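Local coordinates for protein lithostathine (Homo sapiens, PDB 1QDD) that is a secreted C-type lectin-family protein that might inhibit spontaneous calcium carbonate precipitation and may be associated with regeneration of pancreas and brain, at residues E30-W35 / K135-C140; D72-W77 / L118-G123. The protein carries 1 engineered substitution. All coordinates share one frame; numbering follows the deposited sequence. Where two conformers were deposited one is given.

Interaction 1 (E30-W35 / K135-C140)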
# COMPACT_ATOMS: atom_id res chain seq x y z
N GLU A 30 -4.22 11.52 1.63
CA GLU A 30 -5.42 11.61 2.46
C GLU A 30 -6.72 11.75 1.69
O GLU A 30 -7.81 11.82 2.31
CB GLU A 30 -5.25 12.70 3.53
CG GLU A 30 -6.00 12.40 4.83
CD GLU A 30 -5.69 13.40 5.92
OE1 GLU A 30 -5.98 14.59 5.72
OE2 GLU A 30 -5.17 12.99 6.98
N ASP A 31 -6.74 11.67 0.39
CA ASP A 31 -7.94 11.65 -0.44
C ASP A 31 -8.71 10.35 -0.24
O ASP A 31 -8.09 9.27 -0.30
CB ASP A 31 -7.50 11.72 -1.89
CG ASP A 31 -8.63 11.82 -2.89
OD1 ASP A 31 -9.75 12.19 -2.51
OD2 ASP A 31 -8.34 11.54 -4.07
N ARG A 32 -10.02 10.42 -0.10
CA ARG A 32 -10.87 9.24 0.11
C ARG A 32 -11.44 8.76 -1.21
O ARG A 32 -12.20 9.44 -1.89
CB ARG A 32 -11.97 9.58 1.12
CG ARG A 32 -11.44 9.91 2.50
CD ARG A 32 -11.11 11.39 2.67
NE ARG A 32 -11.04 11.74 4.09
CZ ARG A 32 -10.06 11.44 4.93
NH1 ARG A 32 -8.99 10.78 4.50
NH2 ARG A 32 -10.17 11.82 6.20
N GLU A 33 -10.97 7.60 -1.67
CA GLU A 33 -11.30 7.00 -2.94
C GLU A 33 -11.62 5.51 -2.77
O GLU A 33 -11.16 4.91 -1.79
CB GLU A 33 -10.15 7.15 -3.94
CG GLU A 33 -9.68 8.55 -4.26
CD GLU A 33 -10.56 9.35 -5.19
OE1 GLU A 33 -11.49 8.82 -5.83
OE2 GLU A 33 -10.30 10.57 -5.35
N THR A 34 -12.35 4.94 -3.71
CA THR A 34 -12.55 3.49 -3.72
C THR A 34 -11.21 2.78 -3.95
O THR A 34 -10.26 3.39 -4.44
CB THR A 34 -13.56 3.05 -4.79
OG1 THR A 34 -12.98 3.35 -6.06
CG2 THR A 34 -14.91 3.72 -4.64
N TRP A 35 -11.14 1.48 -3.66
CA TRP A 35 -9.89 0.75 -3.84
C TRP A 35 -9.37 0.83 -5.27
O TRP A 35 -8.19 1.12 -5.51
CB TRP A 35 -10.06 -0.70 -3.39
CG TRP A 35 -8.81 -1.53 -3.41
CD1 TRP A 35 -7.96 -1.78 -2.37
CD2 TRP A 35 -8.28 -2.28 -4.51
NE1 TRP A 35 -6.93 -2.60 -2.76
CE2 TRP A 35 -7.11 -2.92 -4.08
CE3 TRP A 35 -8.70 -2.46 -5.84
CZ2 TRP A 35 -6.32 -3.70 -4.93
CZ3 TRP A 35 -7.92 -3.25 -6.69
CH2 TRP A 35 -6.75 -3.84 -6.21
N LYS A 135 -14.66 4.26 0.77
CA LYS A 135 -13.81 5.37 0.37
C LYS A 135 -12.84 5.75 1.46
O LYS A 135 -13.21 6.30 2.51
CB LYS A 135 -14.67 6.57 -0.08
CG LYS A 135 -15.49 6.25 -1.33
CD LYS A 135 -16.59 7.25 -1.63
CE LYS A 135 -17.52 6.69 -2.70
NZ LYS A 135 -18.52 7.69 -3.15
N PHE A 136 -11.57 5.37 1.29
CA PHE A 136 -10.51 5.56 2.25
C PHE A 136 -9.28 6.23 1.64
O PHE A 136 -9.08 6.28 0.42
CB PHE A 136 -10.04 4.18 2.79
CG PHE A 136 -11.03 3.36 3.57
CD1 PHE A 136 -11.99 3.92 4.39
CD2 PHE A 136 -10.98 1.97 3.51
CE1 PHE A 136 -12.89 3.15 5.10
CE2 PHE A 136 -11.87 1.19 4.23
CZ PHE A 136 -12.82 1.78 5.03
N SER A 137 -8.41 6.76 2.53
CA SER A 137 -7.09 7.25 2.15
C SER A 137 -6.21 6.05 1.79
O SER A 137 -6.62 4.89 1.94
CB SER A 137 -6.50 8.04 3.31
OG SER A 137 -6.50 7.23 4.48
N PHE A 138 -5.00 6.28 1.30
CA PHE A 138 -4.19 5.19 0.72
C PHE A 138 -2.72 5.49 0.66
O PHE A 138 -2.28 6.66 0.75
CB PHE A 138 -4.72 4.87 -0.70
CG PHE A 138 -4.80 6.00 -1.68
CD1 PHE A 138 -3.80 6.23 -2.61
CD2 PHE A 138 -5.93 6.82 -1.72
CE1 PHE A 138 -3.92 7.23 -3.55
CE2 PHE A 138 -6.04 7.81 -2.67
CZ PHE A 138 -5.04 8.03 -3.59
N VAL A 139 -1.89 4.46 0.52
CA VAL A 139 -0.45 4.58 0.37
C VAL A 139 -0.04 4.02 -1.00
O VAL A 139 -0.44 2.91 -1.35
CB VAL A 139 0.35 3.84 1.46
CG1 VAL A 139 1.86 3.89 1.24
CG2 VAL A 139 0.04 4.39 2.85
N CYS A 140 0.77 4.76 -1.75
CA CYS A 140 1.34 4.33 -3.02
C CYS A 140 2.84 3.99 -2.89
O CYS A 140 3.54 4.52 -2.04
CB CYS A 140 1.20 5.39 -4.12
SG CYS A 140 -0.45 5.99 -4.52

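Interaction 2 (D72-W77 / L118-G123)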
# COMPACT_ATOMS: atom_id res chain seq x y z
N ASP A 72 -5.93 11.56 11.29
CA ASP A 72 -6.93 11.02 12.19
C ASP A 72 -7.73 9.88 11.56
O ASP A 72 -8.68 9.36 12.17
CB ASP A 72 -7.89 12.12 12.67
CG ASP A 72 -7.20 13.15 13.56
OD1 ASP A 72 -7.27 14.35 13.20
OD2 ASP A 72 -6.55 12.72 14.53
N ASP A 73 -7.35 9.41 10.37
CA ASP A 73 -8.05 8.33 9.70
C ASP A 73 -8.00 6.99 10.42
O ASP A 73 -7.03 6.68 11.08
CB ASP A 73 -7.50 8.17 8.27
CG ASP A 73 -7.93 9.26 7.32
OD1 ASP A 73 -7.57 9.17 6.11
OD2 ASP A 73 -8.62 10.23 7.70
N PHE A 74 -9.06 6.20 10.27
CA PHE A 74 -9.16 4.88 10.89
C PHE A 74 -8.71 3.75 9.96
O PHE A 74 -8.30 2.71 10.49
CB PHE A 74 -10.61 4.62 11.34
CG PHE A 74 -11.10 5.60 12.38
CD1 PHE A 74 -12.00 6.59 12.05
CD2 PHE A 74 -10.67 5.48 13.69
CE1 PHE A 74 -12.45 7.49 13.01
CE2 PHE A 74 -11.10 6.38 14.65
CZ PHE A 74 -11.99 7.37 14.30
N ASN A 75 -8.90 3.90 8.67
CA ASN A 75 -8.62 2.85 7.68
C ASN A 75 -7.84 3.41 6.50
O ASN A 75 -8.15 4.50 6.01
CB ASN A 75 -9.91 2.25 7.10
CG ASN A 75 -10.63 1.36 8.08
OD1 ASN A 75 -10.25 0.22 8.31
ND2 ASN A 75 -11.63 1.94 8.73
N VAL A 76 -6.79 2.72 6.06
CA VAL A 76 -5.94 3.14 4.95
C VAL A 76 -5.79 1.99 3.96
O VAL A 76 -5.37 0.89 4.38
CB VAL A 76 -4.56 3.62 5.43
CG1 VAL A 76 -3.67 4.05 4.27
CG2 VAL A 76 -4.69 4.77 6.43
N TRP A 77 -6.04 2.19 2.69
CA TRP A 77 -5.91 1.09 1.71
C TRP A 77 -4.47 0.66 1.43
O TRP A 77 -3.54 1.46 1.34
CB TRP A 77 -6.47 1.54 0.36
CG TRP A 77 -7.93 1.71 0.11
CD1 TRP A 77 -8.53 2.80 -0.44
CD2 TRP A 77 -8.97 0.76 0.35
NE1 TRP A 77 -9.88 2.59 -0.56
CE2 TRP A 77 -10.18 1.34 -0.08
CE3 TRP A 77 -9.00 -0.53 0.89
CZ2 TRP A 77 -11.41 0.67 0.02
CZ3 TRP A 77 -10.22 -1.19 0.97
CH2 TRP A 77 -11.40 -0.58 0.54
N LEU A 118 -5.38 -1.18 6.35
CA LEU A 118 -4.67 -1.10 7.61
C LEU A 118 -5.53 -0.36 8.65
O LEU A 118 -6.19 0.62 8.30
CB LEU A 118 -3.37 -0.31 7.46
CG LEU A 118 -2.35 -0.84 6.45
CD1 LEU A 118 -1.25 0.18 6.20
CD2 LEU A 118 -1.76 -2.16 6.90
N THR A 119 -5.50 -0.80 9.90
CA THR A 119 -6.38 -0.22 10.92
C THR A 119 -5.61 0.62 11.93
O THR A 119 -4.56 0.24 12.45
CB THR A 119 -7.19 -1.33 11.63
OG1 THR A 119 -6.28 -2.24 12.26
CG2 THR A 119 -8.07 -2.11 10.66
N SER A 120 -6.18 1.79 12.26
CA SER A 120 -5.58 2.66 13.28
C SER A 120 -5.55 2.07 14.68
O SER A 120 -4.61 2.34 15.42
CB SER A 120 -6.29 4.01 13.33
OG SER A 120 -7.60 3.94 13.81
N SER A 121 -6.49 1.18 15.01
CA SER A 121 -6.53 0.58 16.35
C SER A 121 -5.33 -0.32 16.62
O SER A 121 -5.03 -0.66 17.76
CB SER A 121 -7.78 -0.31 16.49
OG SER A 121 -8.97 0.42 16.28
N THR A 122 -4.68 -0.81 15.57
CA THR A 122 -3.50 -1.66 15.66
C THR A 122 -2.22 -0.91 15.32
O THR A 122 -1.18 -1.53 15.03
CB THR A 122 -3.62 -2.90 14.76
OG1 THR A 122 -3.58 -2.50 13.38
CG2 THR A 122 -4.89 -3.67 15.07
N GLY A 123 -2.25 0.42 15.30
CA GLY A 123 -1.09 1.23 14.94
C GLY A 123 -0.75 1.09 13.46
O GLY A 123 0.41 1.30 13.07
O HOH W 1 -9.15 1.48 13.42

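Interaction 1 (E30-W35 / K135-C140)
Glu33 O is the best-held polar atom here, gripped by two hydrogen bonds and one C-H contact. Phe136 N donates to Glu33 O over 3.1 Å at a bent 151°, the indole NE1 of Trp77 supplies the second N-H, and Lys135 CA lies 3.4 Å from Glu33 O with its C-H directed at it. The return bond, Glu33 N to Phe136 O, is also 3.1 Å but nearly straight at 170°. In both backbone bonds the donor stands above the carbonyl plane. These bonds make the one antiparallel bridge between the two segments, whose strand axes run at 117° to each other. Toward Glu30 the pairing changes: Asp31 O takes a C-H contact from Ser137 CA at 3.3 Å and lies 3.5 Å from Phe138 CE2, oblique to the ring. Phe138 holds CG in the crowded position between its backbone N and carbonyl carbon, and beside it Glu33 CG approaches CE2 to 4.0 Å, the carboxylate turned steeply to the ring. Glu33 is bent beyond CG, bringing OE2 to 2.5 Å from Asp31 OD2, so one acid group is probably protonated. Arg32 also bends beyond CG; Ser137 CB meets its guanidinium at the edge, while NH1 makes a weak bond to Glu30 O and NH2 has Asp73 as its partner. Thr34, at the N-cap of helix 35-44, turns OG1 to Asp37 N in a weak hydrogen bond. In this C-type lectin fold, strand 136-143 runs between strands 24-33 and 75-78, and the Cys140-Cys42 disulfide ties the strand to that same helix.

Interaction 2 (D72-W77 / L118-G123)
Strands 75-78 and 115-119 of the C-type lectin fold pair antiparallel here, bracketing a long, helix-free excursion consistent with the long-loop region of this family. Val76 and Leu118 form the hydrogen-bonded pair: Leu118 N reaches Val76 O at 2.9 Å and 166°, and Val76 N reaches Leu118 O at 3.1 Å, both donors lying in the carbonyl plane. Their side chains share a face packed against helix 56-68, Leu118 touching Val62 and Ile66. Leu118 CB lies alongside Val76 O by the course of the strand, and CG, anti to the carbonyl carbon, stays beside the same oxygen. Asn75 and Thr119 point the same way from the other face, with Asn75 OD1 4.0 Å from Thr119 CG2. Ser117 OG bonds that OD1. Thr119 keeps OG1 in the crowded position between N and carbonyl carbon, 2.9 Å from Thr122 OG1 in a hydroxyl-hydroxyl hydrogen bond across the turn. Past the strand end, Ser120 N still bonds Phe74 O at 2.9 Å. Ser120 OG occupies the same crowded position (chi1 68°), which sets it 3.4 Å from Phe74 CD2, at the ring edge. Phe74 turns CG beside its N (chi1 -62°), and Asp72 O lies over the centre of one ring face. Phe74 O has a further donor, water 1 at 3.3 Å, whose oxygen accepts from Ser121 N at 3.1 Å.

Asp73 is a polar joint between the two contacts, whose centres lie about 12 Å apart. Its carboxylate divides its oxygens: Asp73 OD2 forms a salt bridge with Arg32 NH2 at 2.7 Å, and Asp73 OD1 probably a hydrogen bond with Ser137 OG at 2.8 Å. The loop leading into strand 75-78 is thus fixed to both segments of interaction 1. Strands 75-78 and 136-143 are parallel neighbours in one sheet, joined by backbone bonding of Trp77 with Ser137, and the Trp77 ring meets Trp35 edge-to-face. Along the chain, interaction 2 is nested inside the loop closed by interaction 1. Neither includes residues of the N-terminal glycan site around Thr5.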